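Local coordinates for protein endolysin PlyC, small cell-wall binding subunit (Streptococcus phage C1, PDB 4F87) that forms the octameric cell-wall-binding ring of the phage endolysin PlyC, which degrades host peptidoglycan so that new virions are released by lysis, at residues 16-22 and 53-59. Coordinates in Å, arbitrary orientation, origin at the centre of the assembly. Numbering follows the deposited sequence.
Sequences GFLFHTD and IPSINIS
This is a parallel beta pairing in the small mixed sheet of the PlyCB subunit. Extended strand 55-57 runs along extended strand 16-20, whose other edge pairs with strand 29-33. The axes approach to 4.7 Å, and their directions differ by 42°. Leu18 pairs with Ser55, Phe19 with Ile56 and His20 with Asn57 (CA-CA 4.5, 5.1 and 5.2 Å). Leu18 and His20 each hydrogen-bond to the residues before and after their partner, the classic parallel pattern. Leu18 N donates to Pro54 O (2.9 Å), Ile56 N to Leu18 O (2.9 Å) and Ile58 N to His20 O (2.9 Å). His20 N to Ile56 O is a weak hydrogen bond (3.3 Å). Phe17 and Phe19 are both chi1 p. Phe17 packs on Ile56 and Ile58, Phe19 on Ile58; helix 63-70 covers Phe17, Phe19 and Ile58. Ile58 CD1 lies 3.7 Å from Phe17 CE1 and 3.6 Å from Phe19 CB. On the other face, Leu18 meets helix 43-50, and His20 stacks on Tyr29, which interacts with the host cell wall. Ser55 OG hydrogen-bonds Gln50. One water there joins His20 ND1 (2.7 Å) and Ser55 OG (2.7 Å) and donates to Ile56 O (2.8 Å).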
# COMPACT_ATOMS: atom_id res chain seq x y z
N GLY B 16 -1.00 -5.77 -16.01
CA GLY B 16 -0.98 -6.84 -17.00
C GLY B 16 0.39 -7.08 -17.56
O GLY B 16 1.39 -6.69 -16.95
N PHE B 17 0.44 -7.71 -18.73
CA PHE B 17 1.71 -8.00 -19.34
C PHE B 17 1.52 -8.26 -20.82
O PHE B 17 0.44 -8.68 -21.25
CB PHE B 17 2.40 -9.24 -18.69
CG PHE B 17 1.56 -10.49 -18.63
CD1 PHE B 17 1.55 -11.39 -19.69
CD2 PHE B 17 0.77 -10.77 -17.52
CE1 PHE B 17 0.74 -12.53 -19.66
CE2 PHE B 17 -0.01 -11.94 -17.48
CZ PHE B 17 -0.00 -12.81 -18.54
N LEU B 18 2.59 -8.03 -21.58
CA LEU B 18 2.66 -8.44 -22.98
C LEU B 18 3.19 -9.88 -23.01
O LEU B 18 3.98 -10.28 -22.12
CB LEU B 18 3.68 -7.57 -23.71
CG LEU B 18 3.20 -6.16 -23.97
CD1 LEU B 18 4.37 -5.22 -24.00
CD2 LEU B 18 2.46 -6.10 -25.32
N PHE B 19 2.77 -10.65 -24.02
CA PHE B 19 3.30 -11.99 -24.18
C PHE B 19 3.49 -12.35 -25.63
O PHE B 19 2.75 -11.88 -26.52
CB PHE B 19 2.45 -13.06 -23.43
CG PHE B 19 0.99 -13.19 -23.81
CD1 PHE B 19 0.55 -14.27 -24.56
CD2 PHE B 19 0.05 -12.28 -23.34
CE1 PHE B 19 -0.81 -14.43 -24.85
CE2 PHE B 19 -1.30 -12.42 -23.66
CZ PHE B 19 -1.72 -13.51 -24.40
N HIS B 20 4.51 -13.16 -25.90
CA HIS B 20 4.79 -13.69 -27.23
C HIS B 20 5.59 -14.97 -27.06
O HIS B 20 6.10 -15.23 -25.95
CB HIS B 20 5.61 -12.67 -28.08
CG HIS B 20 7.04 -12.55 -27.68
ND1 HIS B 20 7.42 -11.86 -26.54
CD2 HIS B 20 8.15 -13.09 -28.25
CE1 HIS B 20 8.73 -11.98 -26.46
NE2 HIS B 20 9.22 -12.70 -27.47
N THR B 21 5.73 -15.74 -28.13
CA THR B 21 6.62 -16.89 -28.13
C THR B 21 7.74 -16.69 -29.11
O THR B 21 7.52 -16.14 -30.20
CB THR B 21 5.86 -18.22 -28.40
OG1 THR B 21 6.80 -19.30 -28.34
CG2 THR B 21 5.20 -18.29 -29.78
N ASP B 22 8.91 -17.22 -28.77
CA ASP B 22 10.07 -17.31 -29.66
C ASP B 22 10.18 -18.73 -30.25
O ASP B 22 11.20 -19.05 -30.88
CB ASP B 22 11.36 -16.90 -28.95
CG ASP B 22 11.42 -15.44 -28.62
OD1 ASP B 22 10.81 -14.63 -29.36
OD2 ASP B 22 12.09 -15.09 -27.62
N ILE B 53 4.37 -1.97 -18.57
CA ILE B 53 4.05 -3.30 -18.07
C ILE B 53 5.14 -4.28 -18.48
O ILE B 53 5.82 -4.06 -19.49
CB ILE B 53 2.64 -3.80 -18.53
CG1 ILE B 53 2.49 -3.80 -20.05
CG2 ILE B 53 1.50 -3.04 -17.82
CD1 ILE B 53 1.16 -4.39 -20.58
N PRO B 54 5.27 -5.40 -17.75
CA PRO B 54 6.26 -6.41 -18.15
C PRO B 54 5.93 -7.06 -19.48
O PRO B 54 4.76 -7.07 -19.92
CB PRO B 54 6.23 -7.44 -17.02
CG PRO B 54 5.08 -7.10 -16.17
CD PRO B 54 4.56 -5.74 -16.50
N SER B 55 6.96 -7.63 -20.12
CA SER B 55 6.84 -8.33 -21.40
C SER B 55 7.54 -9.67 -21.21
O SER B 55 8.73 -9.74 -20.90
CB SER B 55 7.51 -7.48 -22.47
OG SER B 55 7.43 -8.12 -23.73
N ILE B 56 6.75 -10.74 -21.27
CA ILE B 56 7.27 -12.08 -20.98
C ILE B 56 7.01 -13.03 -22.13
O ILE B 56 6.25 -12.73 -23.07
CB ILE B 56 6.66 -12.62 -19.65
CG1 ILE B 56 5.14 -12.90 -19.78
CG2 ILE B 56 7.00 -11.68 -18.46
CD1 ILE B 56 4.54 -13.72 -18.57
N ASN B 57 7.64 -14.20 -22.06
CA ASN B 57 7.47 -15.22 -23.07
C ASN B 57 6.49 -16.30 -22.59
O ASN B 57 6.60 -16.76 -21.44
CB ASN B 57 8.80 -15.89 -23.38
CG ASN B 57 9.74 -15.08 -24.22
OD1 ASN B 57 10.20 -15.53 -25.30
ND2 ASN B 57 10.17 -13.96 -23.72
N ILE B 58 5.56 -16.70 -23.45
CA ILE B 58 4.59 -17.76 -23.16
C ILE B 58 4.51 -18.62 -24.41
O ILE B 58 4.24 -18.11 -25.51
CB ILE B 58 3.19 -17.21 -22.78
CG1 ILE B 58 3.28 -16.31 -21.54
CG2 ILE B 58 2.20 -18.38 -22.54
CD1 ILE B 58 1.94 -15.75 -21.07
N SER B 59 4.76 -19.91 -24.26
CA SER B 59 4.67 -20.82 -25.39
C SER B 59 3.22 -20.86 -25.92
O SER B 59 2.27 -20.70 -25.12
CB SER B 59 5.11 -22.19 -24.93
OG SER B 59 5.07 -23.20 -25.93
O HOH W 1 6.18 -10.39 -24.62